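Local atomic coordinates of succinate dehydrogenase (Membrane anchor subunit) (Mycolicibacterium smegmatis, PDB entry 7D6V), a protein that probably anchors succinate dehydrogenase in the membrane and relays electrons to quinone, holding a membrane-embedded Rieske-type [2Fe-2S] cluster and, here, ubiquinone-1 in separate pockets. Residues Asp255-Leu260 with Thr265-Arg270; Thr175-His178 with Gly182-Phe185; Asp29-Ala34 with Pro129-Val134; Leu37-Leu42 with Tyr122-Gln127. All blocks are in the same frame, centred on the assembly; numbering follows the deposited sequence.

Overall arrangement
The four contacts form two groups on this largely helical membrane subunit. Contacts 3 and 4 have centres 11 Å apart and share helix 33-55. Along the chain, contact 4 opens and closes between the two segments of contact 3, and Arg123 packs on Pro129 where they meet. Contact 2, before helix 188-204, and then contact 1, at the end of helix 240-264, follow; their centres are 14 Å apart and a probable Arg270 N to Phe185 O hydrogen bond links them. Centres of contacts 2 and 3 lie about 49 Å apart, on opposite sides of the chain's centre. Contacts 3 and 4 border the iron-sulfur subunit, whereas no other protein chain touches contacts 1 and 2.

Contact 1: residues Asp255-Leu260 with Thr265-Arg270; sequences DFYIML and TISDLR
The C-terminal end of helix 240-264 carries this contact: the chain leaves helical geometry at Thr265, and the loop that follows passes the tip of Tyr257 at Ser267. The tyrosine ring reaches outward from the helix with CG trans to the backbone N (chi1 -177°), so its phenol extends to the loop backbone. Ser267 O lies near the ring plane at its far edge, 2.7 Å from Tyr257 OH. The CZ-OH...O angle is about 173°, almost in line with the C-O bond, and a phenolic hydrogen, which bends away from that line, would point poorly at the acceptor in this model. Ser267 OG stays 3.9 Å from Tyr257 OH and bonds instead to Gly186 O, in the loop before helix 188-204. Nearer the helix end, Thr265 turns its CB toward the last turns, and its OG1 stands 3.5 Å from Leu260 O. Tyr257 also packs on Ile191 of helix 188-204. The two segments therefore meet through polar atoms that are close without being hydrogen-bonded to each other, and at Ser267 the side-chain hydrogen bond goes to Gly186 O and not to the tyrosine.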
loop_
_atom_site.group_PDB
_atom_site.type_symbol
_atom_site.label_atom_id
_atom_site.label_comp_id
_atom_site.label_asym_id
_atom_site.label_seq_id
_atom_site.Cartn_x
_atom_site.Cartn_y
_atom_site.Cartn_z
ATOM N N ASP C 255 35.018 32.793 12.533
ATOM C CA ASP C 255 36.282 32.767 13.266
ATOM C C ASP C 255 37.448 33.187 12.386
ATOM O O ASP C 255 38.288 33.991 12.801
ATOM C CB ASP C 255 36.549 31.378 13.841
ATOM C CG ASP C 255 37.551 31.407 14.980
ATOM O OD1 ASP C 255 37.193 31.092 16.125
ATOM O OD2 ASP C 255 38.723 31.750 14.726
ATOM N N PHE C 256 37.537 32.626 11.181
ATOM C CA PHE C 256 38.698 32.884 10.339
ATOM C C PHE C 256 38.791 34.358 9.968
ATOM O O PHE C 256 39.870 34.961 10.051
ATOM C CB PHE C 256 38.635 32.005 9.092
ATOM C CG PHE C 256 39.908 31.981 8.308
ATOM C CD1 PHE C 256 41.069 31.492 8.874
ATOM C CD2 PHE C 256 39.944 32.443 7.008
ATOM C CE1 PHE C 256 42.241 31.470 8.161
ATOM C CE2 PHE C 256 41.113 32.423 6.290
ATOM C CZ PHE C 256 42.264 31.937 6.867
ATOM N N TYR C 257 37.666 34.964 9.585
ATOM C CA TYR C 257 37.668 36.377 9.227
ATOM C C TYR C 257 38.027 37.249 10.422
ATOM O O TYR C 257 38.831 38.184 10.303
ATOM C CB TYR C 257 36.307 36.784 8.660
ATOM C CG TYR C 257 36.264 38.225 8.213
ATOM C CD1 TYR C 257 36.663 38.587 6.938
ATOM C CD2 TYR C 257 35.839 39.226 9.071
ATOM C CE1 TYR C 257 36.636 39.899 6.531
ATOM C CE2 TYR C 257 35.808 40.539 8.670
ATOM C CZ TYR C 257 36.207 40.870 7.400
ATOM O OH TYR C 257 36.175 42.182 6.998
ATOM N N ILE C 258 37.424 36.975 11.583
ATOM C CA ILE C 258 37.705 37.805 12.749
ATOM C C ILE C 258 39.169 37.684 13.143
ATOM O O ILE C 258 39.816 38.676 13.485
ATOM C CB ILE C 258 36.764 37.447 13.914
ATOM C CG1 ILE C 258 35.337 37.867 13.584
ATOM C CG2 ILE C 258 37.200 38.148 15.185
ATOM C CD1 ILE C 258 34.364 37.653 14.709
ATOM N N MET C 259 39.717 36.467 13.090
ATOM C CA MET C 259 41.134 36.271 13.373
ATOM C C MET C 259 42.010 37.053 12.405
ATOM O O MET C 259 43.007 37.661 12.813
ATOM C CB MET C 259 41.474 34.787 13.302
ATOM C CG MET C 259 42.916 34.468 13.627
ATOM S SD MET C 259 43.234 32.702 13.542
ATOM C CE MET C 259 43.163 32.444 11.774
ATOM N N LEU C 260 41.666 37.033 11.116
ATOM C CA LEU C 260 42.450 37.776 10.137
ATOM C C LEU C 260 42.443 39.265 10.445
ATOM O O LEU C 260 43.482 39.931 10.365
ATOM C CB LEU C 260 41.910 37.521 8.734
ATOM C CG LEU C 260 42.298 36.198 8.089
ATOM C CD1 LEU C 260 41.361 35.895 6.948
ATOM C CD2 LEU C 260 43.725 36.274 7.608
ATOM N N THR C 265 44.598 42.903 8.863
ATOM C CA THR C 265 43.959 42.970 7.554
ATOM C C THR C 265 42.929 44.087 7.666
ATOM O O THR C 265 42.490 44.422 8.770
ATOM C CB THR C 265 43.316 41.627 7.155
ATOM O OG1 THR C 265 44.337 40.632 7.036
ATOM C CG2 THR C 265 42.593 41.707 5.826
ATOM N N ILE C 266 42.541 44.653 6.529
ATOM C CA ILE C 266 41.524 45.697 6.530
ATOM C C ILE C 266 40.152 45.056 6.692
ATOM O O ILE C 266 39.912 43.925 6.260
ATOM C CB ILE C 266 41.603 46.551 5.248
ATOM C CG1 ILE C 266 41.207 45.725 4.019
ATOM C CG2 ILE C 266 43.000 47.131 5.083
ATOM C CD1 ILE C 266 40.767 46.555 2.834
ATOM N N SER C 267 39.241 45.786 7.335
ATOM C CA SER C 267 37.912 45.255 7.604
ATOM C C SER C 267 36.934 45.472 6.460
ATOM O O SER C 267 35.883 44.826 6.445
ATOM C CB SER C 267 37.335 45.880 8.876
ATOM O OG SER C 267 36.014 45.421 9.105
ATOM N N ASP C 268 37.256 46.345 5.505
ATOM C CA ASP C 268 36.317 46.767 4.465
ATOM C C ASP C 268 35.082 47.420 5.090
ATOM O O ASP C 268 33.956 46.931 4.984
ATOM C CB ASP C 268 35.936 45.596 3.552
ATOM C CG ASP C 268 35.268 46.045 2.273
ATOM O OD1 ASP C 268 34.024 46.089 2.233
ATOM O OD2 ASP C 268 35.990 46.365 1.308
ATOM N N LEU C 269 35.326 48.543 5.759
ATOM C CA LEU C 269 34.271 49.273 6.445
ATOM C C LEU C 269 33.359 49.988 5.454
ATOM O O LEU C 269 33.762 50.344 4.345
ATOM C CB LEU C 269 34.870 50.299 7.405
ATOM C CG LEU C 269 35.146 49.945 8.866
ATOM C CD1 LEU C 269 35.663 51.184 9.559
ATOM C CD2 LEU C 269 33.915 49.423 9.585
ATOM N N ARG C 270 32.111 50.196 5.875
ATOM C CA ARG C 270 31.149 50.995 5.130
ATOM C C ARG C 270 30.868 52.331 5.793
ATOM O O ARG C 270 30.477 53.275 5.102
ATOM C CB ARG C 270 29.827 50.227 4.969
ATOM C CG ARG C 270 29.845 49.169 3.883
ATOM C CD ARG C 270 30.644 47.960 4.340
ATOM N NE ARG C 270 30.658 46.877 3.369
ATOM C CZ ARG C 270 29.738 45.925 3.317
ATOM N NH1 ARG C 270 29.820 44.969 2.403
ATOM N NH2 ARG C 270 28.747 45.920 4.195
#

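Contact 2: residues Thr175-His178 with Gly182-Phe185; sequences TAFH and GFGF
Phe177 and Phe183 lie side by side and point the same way, with ring planes only 5° apart but slid so far that the centroids are 6.0 Å apart and the faces barely overlap. Contact is made where the ring of Phe183 passes the stem of its partner: Phe183 CE2 is 3.8 Å from Phe177 CB. Phe185 also runs alongside Phe177, its plane tilted by 30°, and brings CD1 to 3.6 Å from Phe177 CE1. From the backbone linking Phe183 and Phe185, Gly184 O comes to the edge of the Phe177 ring, near its plane and 3.4 Å from CD1. The three phenylalanines form an aromatic cluster in the loop joining helix 155-175 to helix 188-204. Phe177 is the centre of an inverse gamma turn, in which His178 N bonds to Ala176 O at 2.7 Å; the cluster therefore starts from a sharp bend just after the first helix. Phe177 reaches over to Asn189 and Thr193 of the second helix, while Phe185 forms a cation-pi pair with Arg270. On the other flank, the His178 imidazole presents CD2 to Gly182 O at 3.2 Å. The same carbonyl receives a CA-H...O contact from His178 CA at 3.5 Å, with 144° at the hydrogen. His178 ND1 bonds to Asp63 O in a separate loop.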
loop_
_atom_site.group_PDB
_atom_site.type_symbol
_atom_site.label_atom_id
_atom_site.label_comp_id
_atom_site.label_asym_id
_atom_site.label_seq_id
_atom_site.Cartn_x
_atom_site.Cartn_y
_atom_site.Cartn_z
ATOM N N THR C 175 25.902 44.344 19.370
ATOM C CA THR C 175 26.898 45.314 19.811
ATOM C C THR C 175 28.077 45.426 18.854
ATOM O O THR C 175 28.870 46.362 18.984
ATOM C CB THR C 175 27.402 44.968 21.210
ATOM O OG1 THR C 175 28.069 43.701 21.183
ATOM C CG2 THR C 175 26.247 44.903 22.186
ATOM N N ALA C 176 28.209 44.505 17.898
ATOM C CA ALA C 176 29.280 44.604 16.915
ATOM C C ALA C 176 29.130 45.803 15.985
ATOM O O ALA C 176 30.104 46.179 15.328
ATOM C CB ALA C 176 29.352 43.321 16.090
ATOM N N PHE C 177 27.945 46.408 15.906
ATOM C CA PHE C 177 27.706 47.540 15.008
ATOM C C PHE C 177 28.326 48.806 15.599
ATOM O O PHE C 177 27.648 49.751 16.004
ATOM C CB PHE C 177 26.217 47.722 14.756
ATOM C CG PHE C 177 25.667 46.811 13.707
ATOM C CD1 PHE C 177 25.717 47.167 12.373
ATOM C CD2 PHE C 177 25.094 45.602 14.050
ATOM C CE1 PHE C 177 25.213 46.334 11.402
ATOM C CE2 PHE C 177 24.587 44.765 13.084
ATOM C CZ PHE C 177 24.646 45.131 11.758
ATOM N N HIS C 178 29.654 48.823 15.618
ATOM C CA HIS C 178 30.395 49.895 16.258
ATOM C C HIS C 178 31.506 50.401 15.351
ATOM O O HIS C 178 32.004 49.694 14.475
ATOM C CB HIS C 178 30.989 49.445 17.598
ATOM C CG HIS C 178 31.434 50.579 18.463
ATOM N ND1 HIS C 178 32.761 50.901 18.644
ATOM C CD2 HIS C 178 30.726 51.480 19.184
ATOM C CE1 HIS C 178 32.852 51.944 19.450
ATOM N NE2 HIS C 178 31.632 52.316 19.789
ATOM N N GLY C 182 31.102 55.949 16.907
ATOM C CA GLY C 182 29.722 55.617 17.207
ATOM C C GLY C 182 29.196 54.418 16.451
ATOM O O GLY C 182 29.559 53.278 16.750
ATOM N N PHE C 183 28.338 54.662 15.466
ATOM C CA PHE C 183 27.755 53.588 14.680
ATOM C C PHE C 183 28.688 53.190 13.540
ATOM O O PHE C 183 29.417 54.017 12.986
ATOM C CB PHE C 183 26.395 54.018 14.137
ATOM C CG PHE C 183 25.671 52.939 13.393
ATOM C CD1 PHE C 183 25.483 53.031 12.027
ATOM C CD2 PHE C 183 25.182 51.831 14.057
ATOM C CE1 PHE C 183 24.823 52.042 11.343
ATOM C CE2 PHE C 183 24.520 50.839 13.372
ATOM C CZ PHE C 183 24.340 50.947 12.014
ATOM N N GLY C 184 28.665 51.910 13.198
ATOM C CA GLY C 184 29.579 51.384 12.202
ATOM C C GLY C 184 29.013 50.162 11.521
ATOM O O GLY C 184 28.207 49.425 12.096
ATOM N N PHE C 185 29.448 49.948 10.281
ATOM C CA PHE C 185 28.992 48.830 9.461
ATOM C C PHE C 185 30.156 48.435 8.564
ATOM O O PHE C 185 30.616 49.253 7.766
ATOM C CB PHE C 185 27.765 49.243 8.645
ATOM C CG PHE C 185 27.121 48.124 7.888
ATOM C CD1 PHE C 185 27.165 46.828 8.364
ATOM C CD2 PHE C 185 26.452 48.376 6.705
ATOM C CE1 PHE C 185 26.563 45.806 7.671
ATOM C CE2 PHE C 185 25.850 47.357 6.007
ATOM C CZ PHE C 185 25.905 46.070 6.489
#

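Contact 3: residues Asp29-Ala34 with Pro129-Val134; sequences DRWWQA and PTACAV
Trp31 meets Ala131, Thr130 and Val134 where two type I beta turns, Arg30-Gln33 and Ala131-Val134, pack together; the first leads into helix 33-55, and the second lies in the loop after helix 115-124. Starting at the stem, Trp31 CB touches Ala131 CB at 3.7 Å, next to the closest approach of the two backbones. With chi1 at 45°, CG sits over the backbone, flanked by N and C, and the indole is directed across the opposing turn. At the ring fusion, Trp31 CD2 meets Val134 CG2 at 3.9 Å. That methyl stands over the six-membered ring, 4.1 Å from its centroid and 19° off the normal, a CH-pi arrangement in which the valine comes across the indole at about a right angle. Trp32 CD1 occupies the opposite face, so the indole is sandwiched between its own sequence neighbour and the other turn. Along the benzenoid rim, CE3 lies 3.9 Å from Ala131 CB, after which CZ3 meets Thr130 CG2 edge-on at 4.0 Å. Thr130 turns its other branch, OG1, to Gln127 OE1. The loop carrying these partners is tied to the iron-sulfur subunit by a disulfide from Cys132 to Cys208 of that chain. At the far corner of the indole, Trp31 CH2 comes 4.1 Å from Val134 CG1.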
loop_
_atom_site.group_PDB
_atom_site.type_symbol
_atom_site.label_atom_id
_atom_site.label_comp_id
_atom_site.label_asym_id
_atom_site.label_seq_id
_atom_site.Cartn_x
_atom_site.Cartn_y
_atom_site.Cartn_z
ATOM N N ASP C 29 27.478 -0.056 -5.627
ATOM C CA ASP C 29 27.810 1.359 -5.608
ATOM C C ASP C 29 28.927 1.613 -4.597
ATOM O O ASP C 29 29.491 0.686 -4.011
ATOM C CB ASP C 29 26.566 2.184 -5.292
ATOM C CG ASP C 29 25.888 1.744 -4.011
ATOM O OD1 ASP C 29 26.262 0.687 -3.470
ATOM O OD2 ASP C 29 24.978 2.458 -3.543
ATOM N N ARG C 30 29.261 2.885 -4.386
ATOM C CA ARG C 30 30.253 3.282 -3.389
ATOM C C ARG C 30 29.507 3.685 -2.122
ATOM O O ARG C 30 29.332 4.863 -1.814
ATOM C CB ARG C 30 31.128 4.412 -3.917
ATOM C CG ARG C 30 32.278 3.953 -4.790
ATOM C CD ARG C 30 33.171 5.116 -5.172
ATOM N NE ARG C 30 32.400 6.294 -5.557
ATOM C CZ ARG C 30 31.991 6.552 -6.795
ATOM N NH1 ARG C 30 32.282 5.712 -7.779
ATOM N NH2 ARG C 30 31.292 7.649 -7.049
ATOM N N TRP C 31 29.055 2.674 -1.380
ATOM C CA TRP C 31 28.273 2.915 -0.174
ATOM C C TRP C 31 29.106 3.516 0.950
ATOM O O TRP C 31 28.539 4.046 1.909
ATOM C CB TRP C 31 27.629 1.613 0.295
ATOM C CG TRP C 31 28.556 0.441 0.273
ATOM C CD1 TRP C 31 28.695 -0.472 -0.724
ATOM C CD2 TRP C 31 29.473 0.054 1.302
ATOM N NE1 TRP C 31 29.642 -1.403 -0.385
ATOM C CE2 TRP C 31 30.134 -1.102 0.856
ATOM C CE3 TRP C 31 29.799 0.576 2.556
ATOM C CZ2 TRP C 31 31.101 -1.748 1.620
ATOM C CZ3 TRP C 31 30.757 -0.065 3.310
ATOM C CH2 TRP C 31 31.397 -1.216 2.841
ATOM N N TRP C 32 30.428 3.454 0.845
ATOM C CA TRP C 32 31.338 3.967 1.857
ATOM C C TRP C 32 31.725 5.421 1.628
ATOM O O TRP C 32 32.542 5.956 2.382
ATOM C CB TRP C 32 32.599 3.104 1.896
ATOM C CG TRP C 32 33.050 2.677 0.535
ATOM C CD1 TRP C 32 32.731 1.518 -0.107
ATOM C CD2 TRP C 32 33.895 3.409 -0.356
ATOM N NE1 TRP C 32 33.327 1.482 -1.341
ATOM C CE2 TRP C 32 34.048 2.632 -1.518
ATOM C CE3 TRP C 32 34.539 4.645 -0.283
ATOM C CZ2 TRP C 32 34.821 3.049 -2.596
ATOM C CZ3 TRP C 32 35.301 5.059 -1.353
ATOM C CH2 TRP C 32 35.437 4.265 -2.496
ATOM N N GLN C 33 31.166 6.067 0.606
ATOM C CA GLN C 33 31.584 7.421 0.261
ATOM C C GLN C 33 31.053 8.440 1.264
ATOM O O GLN C 33 31.790 9.325 1.712
ATOM C CB GLN C 33 31.114 7.748 -1.154
ATOM C CG GLN C 33 31.998 8.714 -1.902
ATOM C CD GLN C 33 31.266 9.401 -3.029
ATOM O OE1 GLN C 33 31.583 9.202 -4.201
ATOM N NE2 GLN C 33 30.285 10.221 -2.683
ATOM N N ALA C 34 29.773 8.336 1.622
ATOM C CA ALA C 34 29.195 9.261 2.594
ATOM C C ALA C 34 29.835 9.182 3.976
ATOM O O ALA C 34 30.063 10.249 4.577
ATOM C CB ALA C 34 27.680 9.037 2.680
ATOM N N PRO C 129 24.926 0.980 11.388
ATOM C CA PRO C 129 25.092 0.657 9.969
ATOM C C PRO C 129 26.161 1.551 9.364
ATOM O O PRO C 129 26.057 2.777 9.462
ATOM C CB PRO C 129 23.701 0.897 9.378
ATOM C CG PRO C 129 23.097 1.897 10.242
ATOM C CD PRO C 129 23.690 1.750 11.615
ATOM N N THR C 130 27.193 0.979 8.746
ATOM C CA THR C 130 28.069 1.802 7.921
ATOM C C THR C 130 27.302 2.326 6.718
ATOM O O THR C 130 27.335 3.522 6.412
ATOM C CB THR C 130 29.296 1.004 7.482
ATOM O OG1 THR C 130 29.910 0.400 8.623
ATOM C CG2 THR C 130 30.302 1.908 6.804
ATOM N N ALA C 131 26.580 1.437 6.047
ATOM C CA ALA C 131 25.592 1.764 5.039
ATOM C C ALA C 131 24.348 0.939 5.337
ATOM O O ALA C 131 24.325 0.138 6.274
ATOM C CB ALA C 131 26.127 1.511 3.625
ATOM N N CYS C 132 23.307 1.125 4.530
ATOM C CA CYS C 132 21.976 0.683 4.934
ATOM C C CYS C 132 21.852 -0.835 4.971
ATOM O O CYS C 132 21.344 -1.397 5.950
ATOM C CB CYS C 132 20.927 1.315 4.027
ATOM S SG CYS C 132 20.692 3.026 4.504
ATOM N N ALA C 133 22.307 -1.524 3.932
ATOM C CA ALA C 133 22.188 -2.977 3.867
ATOM C C ALA C 133 23.552 -3.659 3.888
ATOM O O ALA C 133 23.750 -4.704 3.267
ATOM C CB ALA C 133 21.397 -3.399 2.634
ATOM N N VAL C 134 24.507 -3.078 4.608
ATOM C CA VAL C 134 25.832 -3.657 4.794
ATOM C C VAL C 134 25.930 -4.155 6.228
ATOM O O VAL C 134 25.589 -3.432 7.170
ATOM C CB VAL C 134 26.945 -2.640 4.478
ATOM C CG1 VAL C 134 28.304 -3.307 4.528
ATOM C CG2 VAL C 134 26.714 -2.015 3.116
#

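Contact 4: residues Leu37-Leu42 with Tyr122-Gln127; sequences LTNLGL and YRSVWQ. With PEV ((1S)-2-{[(2-aminoethoxy)(hydroxy)phosphoryl]oxy}-1-[(palmitoyloxy)methyl]ethyl stearate), chain I.
Ser124 sits against Thr38 and Asn39, bringing the C-terminal part of helix 115-124 against helix 33-55. This is the compact part of the contact. The backbones are closest here, with CA atoms of Asn39 and Ser124 6.4 Å apart, and Ser124 is buried. Its OG meets the beta-branched stem of Thr38, 3.3 Å from CB, while the amide of Asn39 reaches across, setting OD1 3.3 Å from Ser124 CB. Neither hydroxyl bonds across: Ser124 OG, placed beside its backbone N (chi1 -58°), bonds to Ala120 O, and Thr38 OG1 bonds in the same one-turn-back manner to Ala34 O.

The outer side is looser. Val125 is exposed and offers CG2 to Asn39 OD1 at 3.7 Å, the side chains crossing at a slant, while its other branch, CG1, looks toward the bound phosphatidylethanolamine, 4.0 Å from C37. Beyond it the partners belong chiefly to the lipid. Trp126 takes the acyl ester over one indole face: carbonyl oxygen O31 lies 3.0 Å above the ring plane, offset toward the rim, and C34 is 3.5 Å from Trp126 CG. Farther along the same acyl chain, Leu42 CD1 reaches C43 at 3.7 Å. With both hydroxyls bonded back within their own helices, Ser124 OG meets Thr38 CB and CG2 by van der Waals contact, as Asn39 OD1 meets Ser124 CB; the apolar packing is that of the lipid chain, running beside the helix pair from Trp126 past Val125 CG1 to Leu42.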
loop_
_atom_site.group_PDB
_atom_site.type_symbol
_atom_site.label_atom_id
_atom_site.label_comp_id
_atom_site.label_asym_id
_atom_site.label_seq_id
_atom_site.Cartn_x
_atom_site.Cartn_y
_atom_site.Cartn_z
ATOM N N LEU C 37 33.029 11.254 3.900
ATOM C CA LEU C 37 32.789 12.689 3.884
ATOM C C LEU C 37 32.380 13.185 5.263
ATOM O O LEU C 37 32.858 14.229 5.725
ATOM C CB LEU C 37 31.725 13.029 2.845
ATOM C CG LEU C 37 32.090 12.644 1.413
ATOM C CD1 LEU C 37 31.061 13.180 0.440
ATOM C CD2 LEU C 37 33.478 13.142 1.063
ATOM N N THR C 38 31.517 12.429 5.946
ATOM C CA THR C 38 31.132 12.786 7.306
ATOM C C THR C 38 32.346 12.832 8.225
ATOM O O THR C 38 32.508 13.767 9.016
ATOM C CB THR C 38 30.098 11.792 7.836
ATOM O OG1 THR C 38 29.025 11.669 6.897
ATOM C CG2 THR C 38 29.541 12.258 9.167
ATOM N N ASN C 39 33.221 11.830 8.121
ATOM C CA ASN C 39 34.370 11.750 9.015
ATOM C C ASN C 39 35.341 12.898 8.782
ATOM O O ASN C 39 35.805 13.528 9.737
ATOM C CB ASN C 39 35.072 10.406 8.845
ATOM C CG ASN C 39 34.426 9.308 9.655
ATOM O OD1 ASN C 39 33.743 9.571 10.641
ATOM N ND2 ASN C 39 34.635 8.068 9.243
ATOM N N LEU C 40 35.665 13.186 7.518
ATOM C CA LEU C 40 36.561 14.307 7.235
ATOM C C LEU C 40 35.956 15.643 7.650
ATOM O O LEU C 40 36.659 16.494 8.205
ATOM C CB LEU C 40 36.973 14.332 5.761
ATOM C CG LEU C 40 38.065 13.369 5.273
ATOM C CD1 LEU C 40 37.665 11.913 5.202
ATOM C CD2 LEU C 40 38.569 13.840 3.919
ATOM N N GLY C 41 34.661 15.853 7.404
ATOM C CA GLY C 41 34.053 17.107 7.824
ATOM C C GLY C 41 34.087 17.289 9.328
ATOM O O GLY C 41 34.479 18.350 9.837
ATOM N N LEU C 42 33.693 16.246 10.065
ATOM C CA LEU C 42 33.699 16.324 11.520
ATOM C C LEU C 42 35.108 16.522 12.058
ATOM O O LEU C 42 35.323 17.332 12.966
ATOM C CB LEU C 42 33.071 15.064 12.110
ATOM C CG LEU C 42 31.558 14.916 11.956
ATOM C CD1 LEU C 42 31.072 13.655 12.645
ATOM C CD2 LEU C 42 30.843 16.133 12.503
ATOM N N TYR C 122 26.957 7.549 14.446
ATOM C CA TYR C 122 26.634 6.133 14.583
ATOM C C TYR C 122 26.903 5.395 13.282
ATOM O O TYR C 122 27.323 4.234 13.294
ATOM C CB TYR C 122 25.173 5.946 14.997
ATOM C CG TYR C 122 24.865 6.270 16.437
ATOM C CD1 TYR C 122 25.834 6.159 17.420
ATOM C CD2 TYR C 122 23.596 6.679 16.813
ATOM C CE1 TYR C 122 25.549 6.459 18.731
ATOM C CE2 TYR C 122 23.303 6.980 18.119
ATOM C CZ TYR C 122 24.282 6.868 19.074
ATOM O OH TYR C 122 23.988 7.168 20.381
ATOM N N ARG C 123 26.654 6.048 12.145
ATOM C CA ARG C 123 27.016 5.445 10.867
ATOM C C ARG C 123 28.525 5.461 10.648
ATOM O O ARG C 123 29.114 4.446 10.263
ATOM C CB ARG C 123 26.302 6.165 9.727
ATOM C CG ARG C 123 24.835 5.831 9.596
ATOM C CD ARG C 123 24.412 5.882 8.150
ATOM N NE ARG C 123 22.966 5.953 7.993
ATOM C CZ ARG C 123 22.343 5.859 6.825
ATOM N NH1 ARG C 123 23.043 5.684 5.715
ATOM N NH2 ARG C 123 21.022 5.934 6.767
ATOM N N SER C 124 29.171 6.601 10.898
ATOM C CA SER C 124 30.536 6.821 10.431
ATOM C C SER C 124 31.600 6.262 11.371
ATOM O O SER C 124 32.529 5.588 10.920
ATOM C CB SER C 124 30.772 8.317 10.215
ATOM O OG SER C 124 29.845 8.846 9.290
ATOM N N VAL C 125 31.498 6.545 12.665
ATOM C CA VAL C 125 32.520 6.146 13.624
ATOM C C VAL C 125 32.194 4.799 14.247
ATOM O O VAL C 125 33.039 3.904 14.298
ATOM C CB VAL C 125 32.668 7.238 14.703
ATOM C CG1 VAL C 125 33.785 6.889 15.670
ATOM C CG2 VAL C 125 32.900 8.589 14.059
ATOM N N TRP C 126 30.966 4.636 14.730
ATOM C CA TRP C 126 30.584 3.411 15.412
ATOM C C TRP C 126 30.175 2.309 14.448
ATOM O O TRP C 126 30.023 1.161 14.877
ATOM C CB TRP C 126 29.449 3.700 16.401
ATOM C CG TRP C 126 29.216 2.618 17.419
ATOM C CD1 TRP C 126 28.020 2.056 17.748
ATOM C CD2 TRP C 126 30.198 1.977 18.245
ATOM N NE1 TRP C 126 28.194 1.104 18.720
ATOM C CE2 TRP C 126 29.523 1.036 19.042
ATOM C CE3 TRP C 126 31.584 2.108 18.387
ATOM C CZ2 TRP C 126 30.181 0.228 19.965
ATOM C CZ3 TRP C 126 32.235 1.305 19.301
ATOM C CH2 TRP C 126 31.534 0.378 20.080
ATOM N N GLN C 127 30.014 2.630 13.163
ATOM C CA GLN C 127 29.699 1.649 12.125
ATOM C C GLN C 127 28.442 0.856 12.466
ATOM O O GLN C 127 28.375 -0.350 12.226
ATOM C CB GLN C 127 30.872 0.695 11.874
ATOM C CG GLN C 127 32.259 1.314 11.915
ATOM C CD GLN C 127 32.446 2.424 10.909
ATOM O OE1 GLN C 127 31.856 2.407 9.832
ATOM N NE2 GLN C 127 33.283 3.393 11.249
HETATM C C48 PEV I . 30.030 19.800 15.397
HETATM C C47 PEV I . 30.787 19.342 16.638
HETATM C C46 PEV I . 30.247 18.008 17.136
HETATM C C45 PEV I . 30.811 16.860 16.308
HETATM C C44 PEV I . 31.000 15.602 17.145
HETATM C C43 PEV I . 31.167 14.364 16.275
HETATM C C42 PEV I . 32.192 13.415 16.874
HETATM C C41 PEV I . 31.513 12.234 17.550
HETATM C C40 PEV I . 32.448 11.041 17.662
HETATM C C39 PEV I . 32.350 10.409 19.039
HETATM C C38 PEV I . 31.105 9.538 19.125
HETATM C C37 PEV I . 31.397 8.121 18.653
HETATM C C36 PEV I . 30.907 7.097 19.660
HETATM C C35 PEV I . 29.547 6.543 19.260
HETATM C C34 PEV I . 29.362 5.137 19.806
HETATM C C33 PEV I . 29.703 5.078 21.286
HETATM C C32 PEV I . 30.138 3.676 21.680
HETATM C C31 PEV I . 28.960 2.871 22.201
HETATM O O31 PEV I . 28.066 2.597 21.477
HETATM O O2 PEV I . 28.941 2.451 23.529
HETATM C C2 PEV I . 29.055 1.068 23.658
HETATM C C1 PEV I . 27.665 0.490 23.877
HETATM O O3P PEV I . 27.136 0.140 22.630
HETATM P P PEV I . 26.765 -1.439 22.343
HETATM O O1P PEV I . 28.007 -2.200 21.957
HETATM O O2P PEV I . 25.751 -1.517 21.231
HETATM O O4P PEV I . 26.148 -2.093 23.721
HETATM C C4 PEV I . 26.982 -2.884 24.517
HETATM C C5 PEV I . 26.640 -2.612 25.981
HETATM N N6 PEV I . 27.757 -2.973 26.834
HETATM C C3 PEV I . 29.961 0.749 24.843
HETATM O O3 PEV I . 31.107 1.543 24.719
HETATM C C11 PEV I . 31.219 2.549 25.684
HETATM O O11 PEV I . 31.299 2.268 26.830
HETATM C C12 PEV I . 31.226 4.015 25.262
HETATM C C13 PEV I . 32.353 4.798 25.927
HETATM C C14 PEV I . 32.688 6.078 25.167
HETATM C C15 PEV I . 31.444 6.894 24.827
HETATM C C16 PEV I . 31.515 8.293 25.429
HETATM C C17 PEV I . 30.978 9.391 24.511
HETATM C C18 PEV I . 30.415 8.866 23.190
HETATM C C19 PEV I . 28.972 9.303 22.937
HETATM C C20 PEV I . 28.336 10.013 24.132
HETATM C C21 PEV I . 27.134 10.857 23.718
HETATM C C22 PEV I . 26.804 11.938 24.744
HETATM C C23 PEV I . 25.736 11.516 25.750
HETATM C C24 PEV I . 26.051 12.067 27.136
HETATM C C25 PEV I . 25.628 13.524 27.285
HETATM C C26 PEV I . 26.806 14.425 27.644
#